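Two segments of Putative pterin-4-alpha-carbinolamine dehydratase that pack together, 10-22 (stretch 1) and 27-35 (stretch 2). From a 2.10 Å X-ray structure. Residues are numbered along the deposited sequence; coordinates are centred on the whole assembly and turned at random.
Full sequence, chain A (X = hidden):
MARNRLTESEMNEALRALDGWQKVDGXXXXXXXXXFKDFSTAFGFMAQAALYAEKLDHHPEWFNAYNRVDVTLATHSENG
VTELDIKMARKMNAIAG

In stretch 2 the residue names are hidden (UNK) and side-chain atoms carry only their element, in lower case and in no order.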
# COMPACT_ATOMS: atom_id res chain seq x y z
N GLU A 10 -3.22 -6.20 15.45
CA GLU A 10 -4.17 -5.45 14.61
C GLU A 10 -3.71 -5.39 13.16
O GLU A 10 -4.51 -5.53 12.23
CB GLU A 10 -4.36 -4.03 15.15
CG GLU A 10 -5.17 -3.96 16.45
CD GLU A 10 -5.12 -2.59 17.11
OE1 GLU A 10 -4.21 -1.79 16.80
OE2 GLU A 10 -5.99 -2.31 17.96
N MET A 11 -2.42 -5.18 12.96
CA MET A 11 -1.84 -5.17 11.63
C MET A 11 -2.01 -6.54 10.97
O MET A 11 -2.47 -6.63 9.84
CB MET A 11 -0.36 -4.79 11.71
CG MET A 11 0.29 -4.52 10.38
SD MET A 11 2.08 -4.43 10.50
CE MET A 11 2.29 -3.37 11.94
N ASN A 12 -1.66 -7.61 11.68
CA ASN A 12 -1.84 -8.97 11.18
C ASN A 12 -3.28 -9.26 10.80
O ASN A 12 -3.56 -9.85 9.76
CB ASN A 12 -1.36 -10.01 12.20
CG ASN A 12 0.15 -9.99 12.40
OD1 ASN A 12 0.88 -9.51 11.54
ND2 ASN A 12 0.61 -10.50 13.53
N GLU A 13 -4.21 -8.83 11.65
CA GLU A 13 -5.62 -9.00 11.38
C GLU A 13 -6.04 -8.23 10.13
O GLU A 13 -6.75 -8.77 9.28
CB GLU A 13 -6.47 -8.56 12.59
CG GLU A 13 -7.96 -8.88 12.47
CD GLU A 13 -8.23 -10.37 12.35
OE1 GLU A 13 -7.40 -11.19 12.82
OE2 GLU A 13 -9.29 -10.74 11.79
N ALA A 14 -5.59 -6.98 10.02
CA ALA A 14 -5.95 -6.13 8.88
C ALA A 14 -5.42 -6.70 7.57
O ALA A 14 -6.06 -6.57 6.54
CB ALA A 14 -5.43 -4.71 9.09
N LEU A 15 -4.25 -7.33 7.61
CA LEU A 15 -3.63 -7.88 6.41
C LEU A 15 -4.45 -9.03 5.80
O LEU A 15 -4.36 -9.29 4.60
CB LEU A 15 -2.21 -8.35 6.70
CG LEU A 15 -1.19 -7.22 6.87
CD1 LEU A 15 0.07 -7.72 7.57
CD2 LEU A 15 -0.84 -6.59 5.52
N ARG A 16 -5.24 -9.71 6.62
CA ARG A 16 -6.03 -10.85 6.15
C ARG A 16 -6.96 -10.47 4.99
O ARG A 16 -7.11 -11.23 4.04
CB ARG A 16 -6.81 -11.49 7.30
CG ARG A 16 -5.92 -12.18 8.32
CD ARG A 16 -6.71 -12.74 9.49
NE ARG A 16 -7.41 -13.98 9.17
CZ ARG A 16 -6.85 -15.19 9.09
NH1 ARG A 16 -5.54 -15.35 9.29
NH2 ARG A 16 -7.59 -16.25 8.79
N ALA A 17 -7.53 -9.27 5.07
CA ALA A 17 -8.44 -8.77 4.04
C ALA A 17 -7.71 -8.14 2.85
O ALA A 17 -8.34 -7.76 1.86
CB ALA A 17 -9.44 -7.78 4.65
N LEU A 18 -6.38 -8.03 2.94
CA LEU A 18 -5.57 -7.39 1.90
C LEU A 18 -4.70 -8.42 1.17
O LEU A 18 -3.55 -8.64 1.52
CB LEU A 18 -4.68 -6.30 2.53
CG LEU A 18 -5.39 -5.16 3.28
CD1 LEU A 18 -4.38 -4.32 4.05
CD2 LEU A 18 -6.20 -4.29 2.32
N ASP A 19 -5.28 -9.05 0.15
CA ASP A 19 -4.60 -10.11 -0.60
C ASP A 19 -3.24 -9.63 -1.14
O ASP A 19 -3.15 -8.55 -1.72
CB ASP A 19 -5.48 -10.60 -1.76
CG ASP A 19 -4.84 -11.75 -2.54
OD1 ASP A 19 -4.39 -12.73 -1.91
OD2 ASP A 19 -4.78 -11.67 -3.78
N GLY A 20 -2.21 -10.43 -0.92
CA GLY A 20 -0.86 -10.14 -1.41
C GLY A 20 -0.02 -9.23 -0.52
O GLY A 20 1.18 -9.07 -0.77
N TRP A 21 -0.63 -8.64 0.51
CA TRP A 21 0.09 -7.73 1.40
C TRP A 21 0.67 -8.46 2.62
O TRP A 21 0.04 -9.38 3.17
CB TRP A 21 -0.82 -6.58 1.86
CG TRP A 21 -1.15 -5.62 0.76
CD1 TRP A 21 -2.14 -5.74 -0.17
CD2 TRP A 21 -0.47 -4.39 0.45
NE1 TRP A 21 -2.13 -4.67 -1.03
CE2 TRP A 21 -1.12 -3.82 -0.67
CE3 TRP A 21 0.62 -3.71 1.01
CZ2 TRP A 21 -0.71 -2.61 -1.24
CZ3 TRP A 21 1.02 -2.51 0.46
CH2 TRP A 21 0.36 -1.98 -0.67
N GLN A 22 1.87 -8.04 3.02
CA GLN A 22 2.55 -8.62 4.18
C GLN A 22 3.22 -7.52 4.99
O GLN A 22 3.49 -6.44 4.48
CB GLN A 22 3.62 -9.62 3.72
CG GLN A 22 3.13 -10.71 2.76
CD GLN A 22 4.26 -11.54 2.17
OE1 GLN A 22 5.42 -11.45 2.61
NE2 GLN A 22 3.94 -12.35 1.16
N UNK A 27 10.10 -4.02 10.14
CA UNK A 27 9.63 -2.65 9.91
C UNK A 27 8.14 -2.50 10.19
O UNK A 27 7.36 -3.41 9.93
c UNK A 27 12.12 -0.99 8.83
c UNK A 27 11.40 -2.14 8.10
n UNK A 27 11.46 0.30 8.63
c UNK A 27 11.61 1.09 7.57
n UNK A 27 10.94 2.23 7.50
c UNK A 27 9.92 -2.22 8.47
n UNK A 27 12.43 0.76 6.57
N UNK A 28 7.76 -1.34 10.71
CA UNK A 28 6.35 -1.01 10.92
C UNK A 28 5.78 -0.47 9.60
O UNK A 28 5.58 0.74 9.43
c UNK A 28 6.74 -0.47 13.39
o UNK A 28 4.84 -1.87 13.77
o UNK A 28 6.81 -2.62 14.40
c UNK A 28 6.08 -1.74 13.89
c UNK A 28 6.18 0.00 12.05
N UNK A 29 5.55 -1.39 8.68
CA UNK A 29 5.10 -1.06 7.34
C UNK A 29 4.54 -2.31 6.67
O UNK A 29 4.85 -3.44 7.09
c UNK A 29 6.25 -0.47 6.51
N UNK A 30 3.72 -2.12 5.64
CA UNK A 30 3.19 -3.25 4.87
C UNK A 30 3.59 -3.12 3.41
O UNK A 30 3.85 -2.01 2.92
c UNK A 30 1.65 -3.39 5.01
c UNK A 30 -0.60 -2.27 4.50
c UNK A 30 0.93 -2.15 4.49
c UNK A 30 1.29 -3.66 6.47
N UNK A 31 3.65 -4.25 2.71
CA UNK A 31 4.17 -4.26 1.36
C UNK A 31 3.50 -5.31 0.47
O UNK A 31 3.07 -6.36 0.93
c UNK A 31 6.08 -5.89 1.82
o UNK A 31 6.25 -4.23 0.05
c UNK A 31 5.71 -4.48 1.36
N UNK A 32 3.38 -4.96 -0.81
CA UNK A 32 3.01 -5.91 -1.85
C UNK A 32 3.82 -5.63 -3.12
O UNK A 32 4.09 -4.46 -3.45
c UNK A 32 -1.89 -8.00 -5.16
c UNK A 32 1.10 -6.80 -3.29
n UNK A 32 -2.94 -7.27 -4.80
n UNK A 32 -0.71 -7.86 -4.56
c UNK A 32 1.51 -5.84 -2.17
c UNK A 32 -0.41 -6.91 -3.48
n UNK A 32 -2.02 -8.91 -6.12
N UNK A 33 4.20 -6.69 -3.80
CA UNK A 33 4.82 -6.61 -5.11
C UNK A 33 3.77 -6.96 -6.15
O UNK A 33 3.27 -8.09 -6.18
c UNK A 33 6.00 -7.57 -5.21
o UNK A 33 7.03 -7.19 -4.32
N UNK A 34 3.43 -5.98 -6.98
CA UNK A 34 2.49 -6.17 -8.07
C UNK A 34 3.27 -6.54 -9.32
O UNK A 34 4.36 -6.01 -9.56
c UNK A 34 -0.55 -4.88 -7.15
c UNK A 34 -0.87 -3.74 -5.05
c UNK A 34 -1.38 -4.51 -6.09
c UNK A 34 1.67 -4.90 -8.32
c UNK A 34 1.28 -3.73 -6.12
c UNK A 34 0.47 -3.35 -5.07
c UNK A 34 0.78 -4.50 -7.17
N UNK A 35 2.71 -7.46 -10.10
CA UNK A 35 3.27 -7.87 -11.38
C UNK A 35 2.18 -7.73 -12.43
O UNK A 35 1.16 -8.41 -12.37
c UNK A 35 3.75 -9.32 -11.30
c UNK A 35 4.49 -9.82 -12.53
n UNK A 35 6.86 -11.53 -13.31
c UNK A 35 5.93 -9.33 -12.56
c UNK A 35 6.75 -10.07 -13.61
O HOH W 1 3.89 -9.25 -2.59

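Position 27 carries three carbons, a nitrogen, and then a carbon bearing two more nitrogens. That guanidinium identifies Arg27, which reaches nothing on stretch 1 and, being charged, suits its exposed place.

At position 28 three carbons end in a fork of two oxygens, a carboxylate: Glu28. Its CA-to-CB bond points away from stretch 1, yet chi1 and chi2, both m, fold the chain back until OE1 lies 3.5 Å from CE of Met11. An exposed site lets the carboxylate stay in solvent while its end brushes the methionine.

Position 29 has a single side-chain carbon and is Ala29. It is buried and directed away from stretch 1, and a lone methyl satisfies such a site without any polar group to bury.

Four carbons at position 30 fork at the first, with one arm two carbons long, which defines Ile30. The branched, wholly apolar side chain points toward stretch 1 and meets several residues at once: CG2 lies 3.7 Å from CD2 of Leu15 and 4.1 Å from CG of Met11, CD1 lies 4.3 Å from CD1 of Leu18, and CG1 lies 3.8 Å from CE3 of Trp21.

Position 31 has one carbon carrying an oxygen and a carbon, hence Thr31. A beta-branched residue is at home in a strand, and this one shares a sheet face with Gln22. Its OG1 is hydrogen-bonded elsewhere in the structure.

Position 32 repeats the guanidinium pattern and is Arg32. Fully extended, with chi1 to chi3 all t, it lays its aliphatic part on Trp21: CB sits 3.7 Å from the centroid of the five-membered ring, over its face, in a CH-pi contact. Farther out, NH1 is 4.6 Å from OD2 of Asp19, a proximity of opposite charges without a salt bridge. Gly20 has positive phi, and a CB there would come within 2.4 Å of Arg32 NE.

One carbon and one oxygen at position 33 give Ser33, small, polar and turned away into an exposed site. Its backbone N donates to a water that in turn donates to Gly20 O.

A carbon leading to a six-carbon ring makes position 34 Phe34, buried, with CZ 4.0 Å from CZ2 of Trp21.

Position 35, four carbons in a row ending in nitrogen, is Lys35, exposed and out of reach.

The contact joins two kinds of packing. An antiparallel pair, Gln22 N to Thr31 O (2.9 Å) and Thr31 N to Gln22 O (2.8 Å), fixes the register, while Ile30 packs against the helix and Trp21 lies against Arg32.

Stretch 2 (27-35) REAITRSFK
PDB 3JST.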